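Local coordinates for basic membrane lipoprotein (Brucella melitensis biovar Abortus, PDB 3S99) that binds adenine and probably other purines such as guanine, and may belong to an ABC-type uptake system for them, at residues S147-A152 and G208-T213; A152-S157 and F181-I186. One frame throughout, in Å; residues are numbered along the deposited sequence.

Contact 1: S147-A152 and G208-T213; sequences SKKGIA and GVDIIT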
ATOM      1  N   SER A 147      10.520  17.142 -10.170  1.00 22.55           N
ATOM      2  CA  SER A 147      11.385  16.562 -11.179  1.00 22.66           C
ATOM      3  C   SER A 147      11.630  17.597 -12.281  1.00 23.99           C
ATOM      4  O   SER A 147      10.704  18.012 -12.951  1.00 23.40           O
ATOM      5  CB  SER A 147      10.727  15.320 -11.777  1.00 22.29           C
ATOM      6  OG  SER A 147      11.443  14.850 -12.895  1.00 18.73           O
ATOM      7  N   LYS A 148      12.881  17.980 -12.478  1.00 25.35           N
ATOM      8  CA  LYS A 148      13.231  18.913 -13.545  1.00 26.61           C
ATOM      9  C   LYS A 148      13.136  18.238 -14.931  1.00 26.28           C
ATOM     10  O   LYS A 148      12.761  18.870 -15.905  1.00 26.02           O
ATOM     11  CB  LYS A 148      14.624  19.476 -13.296  1.00 28.73           C
ATOM     12  CG  LYS A 148      14.738  20.267 -11.977  1.00 31.98           C
ATOM     13  CD  LYS A 148      16.190  20.309 -11.449  1.00 36.96           C
ATOM     14  CE  LYS A 148      16.416  21.535 -10.539  1.00 39.42           C
ATOM     15  NZ  LYS A 148      17.868  21.783 -10.279  1.00 41.20           N
ATOM     16  N   LYS A 149      13.414  16.941 -14.991  1.00 25.71           N
ATOM     17  CA  LYS A 149      13.328  16.164 -16.235  1.00 25.87           C
ATOM     18  C   LYS A 149      11.915  15.734 -16.556  1.00 24.73           C
ATOM     19  O   LYS A 149      11.595  15.421 -17.717  1.00 25.48           O
ATOM     20  CB  LYS A 149      14.197  14.902 -16.127  1.00 26.49           C
ATOM     21  CG  LYS A 149      15.698  15.171 -16.160  1.00 30.04           C
ATOM     22  CD  LYS A 149      16.500  13.871 -15.978  1.00 31.84           C
ATOM     23  CE  LYS A 149      17.980  14.134 -16.048  1.00 34.89           C
ATOM     24  NZ  LYS A 149      18.840  12.912 -15.818  1.00 35.72           N
ATOM     25  N   GLY A 150      11.062  15.691 -15.537  1.00 21.99           N
ATOM     26  CA  GLY A 150       9.733  15.139 -15.713  1.00 21.19           C
ATOM     27  C   GLY A 150       9.726  13.618 -15.872  1.00 20.62           C
ATOM     28  O   GLY A 150       8.899  13.070 -16.597  1.00 18.96           O
ATOM     29  N   ILE A 151      10.650  12.936 -15.200  1.00 20.89           N
ATOM     30  CA  ILE A 151      10.705  11.466 -15.246  1.00 21.52           C
ATOM     31  C   ILE A 151      10.928  10.856 -13.872  1.00 20.85           C
ATOM     32  O   ILE A 151      11.917  11.188 -13.197  1.00 20.58           O
ATOM     33  CB  ILE A 151      11.870  10.928 -16.103  1.00 23.24           C
ATOM     34  CG1 ILE A 151      11.961  11.627 -17.465  1.00 26.17           C
ATOM     35  CG2 ILE A 151      11.719   9.398 -16.278  1.00 24.99           C
ATOM     36  CD1 ILE A 151      13.370  11.589 -18.109  1.00 28.56           C
ATOM     37  N   ALA A 152      10.045   9.920 -13.504  1.00 19.22           N
ATOM     38  CA  ALA A 152      10.166   9.145 -12.290  1.00 19.27           C
ATOM     39  C   ALA A 152      10.479   7.672 -12.572  1.00 19.08           C
ATOM     40  O   ALA A 152      10.024   7.100 -13.546  1.00 21.17           O
ATOM     41  CB  ALA A 152       8.900   9.251 -11.465  1.00 17.49           C
ATOM     42  N   GLY A 208      18.590   7.669 -15.820  1.00 33.96           N
ATOM     43  CA  GLY A 208      18.367   9.124 -15.809  1.00 32.81           C
ATOM     44  C   GLY A 208      17.130   9.656 -15.090  1.00 30.90           C
ATOM     45  O   GLY A 208      16.835  10.849 -15.216  1.00 30.59           O
ATOM     46  N   VAL A 209      16.385   8.807 -14.370  1.00 28.77           N
ATOM     47  CA  VAL A 209      15.200   9.303 -13.642  1.00 26.70           C
ATOM     48  C   VAL A 209      15.676  10.189 -12.504  1.00 26.37           C
ATOM     49  O   VAL A 209      16.759   9.986 -11.992  1.00 25.67           O
ATOM     50  CB  VAL A 209      14.278   8.189 -13.070  1.00 25.77           C
ATOM     51  CG1 VAL A 209      13.898   7.164 -14.168  1.00 24.98           C
ATOM     52  CG2 VAL A 209      14.892   7.520 -11.833  1.00 23.49           C
ATOM     53  N   ASP A 210      14.879  11.177 -12.110  1.00 25.91           N
ATOM     54  CA  ASP A 210      15.302  12.005 -10.988  1.00 26.06           C
ATOM     55  C   ASP A 210      14.365  11.950  -9.774  1.00 24.58           C
ATOM     56  O   ASP A 210      14.571  12.671  -8.798  1.00 24.82           O
ATOM     57  CB  ASP A 210      15.659  13.427 -11.468  1.00 27.50           C
ATOM     58  CG  ASP A 210      14.492  14.164 -12.094  1.00 28.31           C
ATOM     59  OD1 ASP A 210      13.364  13.639 -12.084  1.00 26.48           O
ATOM     60  OD2 ASP A 210      14.710  15.283 -12.590  1.00 27.99           O
ATOM     61  N   ILE A 211      13.383  11.039  -9.816  1.00 23.13           N
ATOM     62  CA  ILE A 211      12.532  10.696  -8.672  1.00 21.52           C
ATOM     63  C   ILE A 211      12.384   9.163  -8.599  1.00 20.53           C
ATOM     64  O   ILE A 211      12.273   8.511  -9.630  1.00 20.64           O
ATOM     65  CB  ILE A 211      11.098  11.349  -8.791  1.00 21.23           C
ATOM     66  CG1 ILE A 211      11.180  12.888  -8.850  1.00 22.89           C
ATOM     67  CG2 ILE A 211      10.202  10.951  -7.601  1.00 19.68           C
ATOM     68  CD1 ILE A 211      11.271  13.573  -7.475  1.00 22.86           C
ATOM     69  N   ILE A 212      12.396   8.591  -7.395  1.00 19.63           N
ATOM     70  CA  ILE A 212      12.200   7.133  -7.200  1.00 18.53           C
ATOM     71  C   ILE A 212      10.977   6.877  -6.339  1.00 17.29           C
ATOM     72  O   ILE A 212      10.731   7.557  -5.331  1.00 16.18           O
ATOM     73  CB  ILE A 212      13.418   6.455  -6.561  1.00 19.32           C
ATOM     74  CG1 ILE A 212      14.588   6.368  -7.551  1.00 19.94           C
ATOM     75  CG2 ILE A 212      13.054   5.063  -6.036  1.00 19.79           C
ATOM     76  CD1 ILE A 212      14.323   5.529  -8.821  1.00 19.49           C
ATOM     77  N   THR A 213      10.183   5.920  -6.762  1.00 16.65           N
ATOM     78  CA  THR A 213       9.059   5.497  -5.981  1.00 16.48           C
ATOM     79  C   THR A 213       8.838   4.017  -6.211  1.00 16.62           C
ATOM     80  O   THR A 213       9.290   3.459  -7.234  1.00 17.06           O
ATOM     81  CB  THR A 213       7.781   6.290  -6.407  1.00 16.42           C
ATOM     82  OG1 THR A 213       6.749   6.084  -5.431  1.00 16.17           O
ATOM     83  CG2 THR A 213       7.317   5.829  -7.738  1.00 14.61           C
TER
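Where strands 151-156 and 211-214 run side by side and parallel into their mixed sheet, D210, just ahead of the second strand, inserts its carboxylate into the turn that links helix 132-146 to the first. The group gets there because CG sits between the backbone N and the carbonyl carbon (chi1 62°), which folds it toward residues 147-149. One oxygen, OD1, takes a hydrogen bond from S147 OG; the modelled separation of 2.4 Å is very short and its exact value doubtful. The other oxygen, OD2, is met on its syn side by K149 N at 3.2 Å, a nearly straight bond (167°) somewhat out of the carboxylate plane. The serine hydroxyl also accepts a bond from I151 N at 3.1 Å, closing the turn on itself. In return, D210 N donates to I151 O at 3.2 Å. Farther out, the extended K149 chain runs past the carboxylate and puts NZ 2.9 Å from G208 O, the carbonyl of the glycine that closes helix 194-206 in a Schellman motif. Apolar contacts flank these bonds: I151 CG2 meets V209 CG1 at 3.8 Å, the two side chains crossing at about a right angle, and S147 CB rests against I211 CG1. OD1 of D210 also lies 3.1 Å from I151 O, two acceptors with no bond between them. The bond from K149 N probably favours a charged carboxylate, and the K149 ammonium, not in contact with it, may add a weak long-range attraction.

Contact 2: A152-S157 and F181-I186; sequences AGYIGS and FRVKVI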
ATOM      1  N   ALA A 152      10.045   9.920 -13.504  1.00 19.22           N
ATOM      2  CA  ALA A 152      10.166   9.145 -12.290  1.00 19.27           C
ATOM      3  C   ALA A 152      10.479   7.672 -12.572  1.00 19.08           C
ATOM      4  O   ALA A 152      10.024   7.100 -13.546  1.00 21.17           O
ATOM      5  CB  ALA A 152       8.900   9.251 -11.465  1.00 17.49           C
ATOM      6  N   GLY A 153      11.278   7.069 -11.717  1.00 18.34           N
ATOM      7  CA  GLY A 153      11.462   5.613 -11.716  1.00 19.23           C
ATOM      8  C   GLY A 153      10.465   4.941 -10.813  1.00 17.76           C
ATOM      9  O   GLY A 153      10.286   5.332  -9.668  1.00 17.73           O
ATOM     10  N   TYR A 154       9.790   3.929 -11.321  1.00 18.17           N
ATOM     11  CA  TYR A 154       8.754   3.261 -10.538  1.00 17.49           C
ATOM     12  C   TYR A 154       9.105   1.788 -10.399  1.00 17.87           C
ATOM     13  O   TYR A 154       9.246   1.076 -11.389  1.00 19.17           O
ATOM     14  CB  TYR A 154       7.407   3.449 -11.218  1.00 16.92           C
ATOM     15  CG  TYR A 154       6.208   3.446 -10.298  1.00 16.75           C
ATOM     16  CD1 TYR A 154       5.840   2.305  -9.580  1.00 15.24           C
ATOM     17  CD2 TYR A 154       5.377   4.571 -10.212  1.00 17.78           C
ATOM     18  CE1 TYR A 154       4.714   2.331  -8.715  1.00 16.95           C
ATOM     19  CE2 TYR A 154       4.262   4.595  -9.365  1.00 17.68           C
ATOM     20  CZ  TYR A 154       3.936   3.463  -8.629  1.00 16.31           C
ATOM     21  OH  TYR A 154       2.808   3.478  -7.828  1.00 16.27           O
ATOM     22  N   ILE A 155       9.259   1.340  -9.165  1.00 18.09           N
ATOM     23  CA  ILE A 155       9.671  -0.047  -8.884  1.00 18.11           C
ATOM     24  C   ILE A 155       8.413  -0.841  -8.537  1.00 18.47           C
ATOM     25  O   ILE A 155       7.852  -0.690  -7.450  1.00 18.16           O
ATOM     26  CB  ILE A 155      10.690  -0.112  -7.771  1.00 17.99           C
ATOM     27  CG1 ILE A 155      11.916   0.692  -8.174  1.00 17.40           C
ATOM     28  CG2 ILE A 155      11.073  -1.599  -7.436  1.00 16.88           C
ATOM     29  CD1 ILE A 155      12.930   0.893  -7.064  1.00 17.29           C
ATOM     30  N   GLY A 156       7.956  -1.653  -9.490  1.00 19.27           N
ATOM     31  CA  GLY A 156       6.743  -2.406  -9.332  1.00 19.64           C
ATOM     32  C   GLY A 156       7.041  -3.717  -8.647  1.00 20.58           C
ATOM     33  O   GLY A 156       8.144  -4.258  -8.765  1.00 21.86           O
ATOM     34  N   SER A 157       6.056  -4.215  -7.909  1.00 20.39           N
ATOM     35  CA  SER A 157       6.132  -5.525  -7.254  1.00 20.01           C
ATOM     36  C   SER A 157       5.593  -6.567  -8.215  1.00 20.95           C
ATOM     37  O   SER A 157       6.339  -7.092  -9.047  1.00 20.84           O
ATOM     38  CB  SER A 157       5.309  -5.503  -5.954  1.00 19.61           C
ATOM     39  OG  SER A 157       4.111  -4.708  -6.084  1.00 18.91           O
ATOM     40  N   PHE A 181       4.631  14.323 -18.102  1.00 21.52           N
ATOM     41  CA  PHE A 181       5.337  13.513 -17.126  1.00 21.58           C
ATOM     42  C   PHE A 181       5.411  12.043 -17.591  1.00 22.59           C
ATOM     43  O   PHE A 181       4.425  11.485 -18.130  1.00 21.15           O
ATOM     44  CB  PHE A 181       4.670  13.596 -15.730  1.00 20.81           C
ATOM     45  CG  PHE A 181       5.584  13.201 -14.604  1.00 19.55           C
ATOM     46  CD1 PHE A 181       5.568  11.902 -14.079  1.00 17.92           C
ATOM     47  CD2 PHE A 181       6.480  14.111 -14.092  1.00 18.98           C
ATOM     48  CE1 PHE A 181       6.409  11.534 -13.068  1.00 17.48           C
ATOM     49  CE2 PHE A 181       7.354  13.740 -13.049  1.00 20.96           C
ATOM     50  CZ  PHE A 181       7.317  12.451 -12.538  1.00 17.11           C
ATOM     51  N   ARG A 182       6.570  11.422 -17.362  1.00 23.07           N
ATOM     52  CA  ARG A 182       6.772  10.022 -17.704  1.00 24.24           C
ATOM     53  C   ARG A 182       7.238   9.239 -16.496  1.00 23.42           C
ATOM     54  O   ARG A 182       7.874   9.784 -15.605  1.00 22.36           O
ATOM     55  CB  ARG A 182       7.825   9.850 -18.809  1.00 26.31           C
ATOM     56  CG  ARG A 182       7.676  10.758 -20.009  1.00 29.84           C
ATOM     57  CD  ARG A 182       6.474  10.427 -20.854  1.00 35.44           C
ATOM     58  NE  ARG A 182       6.274  11.510 -21.822  1.00 42.17           N
ATOM     59  CZ  ARG A 182       5.215  11.648 -22.614  1.00 46.31           C
ATOM     60  NH1 ARG A 182       4.232  10.743 -22.614  1.00 47.22           N
ATOM     61  NH2 ARG A 182       5.149  12.702 -23.422  1.00 49.75           N
ATOM     62  N   VAL A 183       6.892   7.951 -16.477  1.00 23.43           N
ATOM     63  CA  VAL A 183       7.510   6.970 -15.565  1.00 23.51           C
ATOM     64  C   VAL A 183       8.207   5.858 -16.341  1.00 24.15           C
ATOM     65  O   VAL A 183       7.778   5.486 -17.435  1.00 24.30           O
ATOM     66  CB  VAL A 183       6.488   6.323 -14.606  1.00 22.87           C
ATOM     67  CG1 VAL A 183       5.979   7.371 -13.608  1.00 23.81           C
ATOM     68  CG2 VAL A 183       5.353   5.693 -15.393  1.00 23.05           C
ATOM     69  N   LYS A 184       9.299   5.353 -15.761  1.00 24.75           N
ATOM     70  CA  LYS A 184       9.963   4.138 -16.230  1.00 25.42           C
ATOM     71  C   LYS A 184       9.722   3.060 -15.179  1.00 24.65           C
ATOM     72  O   LYS A 184      10.081   3.228 -14.014  1.00 24.23           O
ATOM     73  CB  LYS A 184      11.460   4.370 -16.418  1.00 26.40           C
ATOM     74  CG  LYS A 184      11.828   5.384 -17.525  1.00 30.15           C
ATOM     75  CD  LYS A 184      13.245   5.126 -18.078  1.00 34.00           C
ATOM     76  CE  LYS A 184      13.590   6.009 -19.268  1.00 36.20           C
ATOM     77  NZ  LYS A 184      14.102   7.337 -18.836  1.00 38.80           N
ATOM     78  N   VAL A 185       9.097   1.957 -15.578  1.00 24.60           N
ATOM     79  CA  VAL A 185       8.730   0.916 -14.636  1.00 23.54           C
ATOM     80  C   VAL A 185       9.642  -0.276 -14.748  1.00 24.33           C
ATOM     81  O   VAL A 185       9.879  -0.770 -15.852  1.00 24.86           O
ATOM     82  CB  VAL A 185       7.295   0.429 -14.870  1.00 23.26           C
ATOM     83  CG1 VAL A 185       6.916  -0.637 -13.847  1.00 21.89           C
ATOM     84  CG2 VAL A 185       6.333   1.601 -14.828  1.00 22.50           C
ATOM     85  N   ILE A 186      10.141  -0.745 -13.609  1.00 23.69           N
ATOM     86  CA  ILE A 186      10.835  -2.034 -13.551  1.00 24.68           C
ATOM     87  C   ILE A 186      10.078  -2.933 -12.588  1.00 23.89           C
ATOM     88  O   ILE A 186       9.759  -2.491 -11.487  1.00 23.42           O
ATOM     89  CB  ILE A 186      12.296  -1.896 -13.075  1.00 24.93           C
ATOM     90  CG1 ILE A 186      13.124  -1.174 -14.140  1.00 27.42           C
ATOM     91  CG2 ILE A 186      12.909  -3.303 -12.803  1.00 24.94           C
ATOM     92  CD1 ILE A 186      14.647  -1.118 -13.845  1.00 26.36           C
TER
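The F181 ring turns its edge to A152: CB of the alanine lies near the ring plane, 3.7 Å from CZ, and CE1 touches it too. F181 carries CG anti to its backbone N (chi1 -160°), which swings the ring from the loop before strand 182-187 back beside the start of strand 151-156. The second flat group, Y154, is also approached at its edge, where V183 CG1 comes within 4.4 Å of CD2, while F170 of helix 161-175 forms an edge-to-face pair with it. Closer to the backbone, Y154 CB packs on V185 CG2 at 4.2 Å. The side chains of A152, Y154, V183 and V185 all point to this one face of the sheet.

Between the strands runs a regular parallel ladder. A152 N donates to R182 O at 3.0 Å, and A152 O accepts K184 N at 2.9 Å. The same alternation follows one step on, with Y154 N bound to K184 O at 2.8 Å and Y154 O to I186 N at 3.0 Å, before G156 N closes the series on I186 O at 2.8 Å. The strands are twisted by 31° against each other, yet these bonds stay short throughout.

Together with helix 161-175 the pair makes a beta-alpha-beta crossover in which 182-187 is the outermost strand of its sheet within the chain. Helices 161-175 and 132-146 cover the face bearing Y154, with I167 and R136 against that residue, whereas I155, K184 and I186 on the other face meet L204 of helix 194-206.

How the contacts relate
Contacts 1 and 2, their centres about 9 Å apart, flank the same strand, 151-156, and share A152: strand 211-214 lies along one edge and strand 182-187 along the other. Regular pairing with strand 211-214 comes within the residues of contact 2, through probable hydrogen bonds from G153 N to I211 O (2.7 Å) and from I155 N to T213 O (2.9 Å), and T213 CG2 packs on Y154 CD2. Contact 1 lies away from the adenine site. Contact 2 leads toward it: G156 lies about 10 Å from the bound adenine and about 8 Å from the side chain of W191, which binds it.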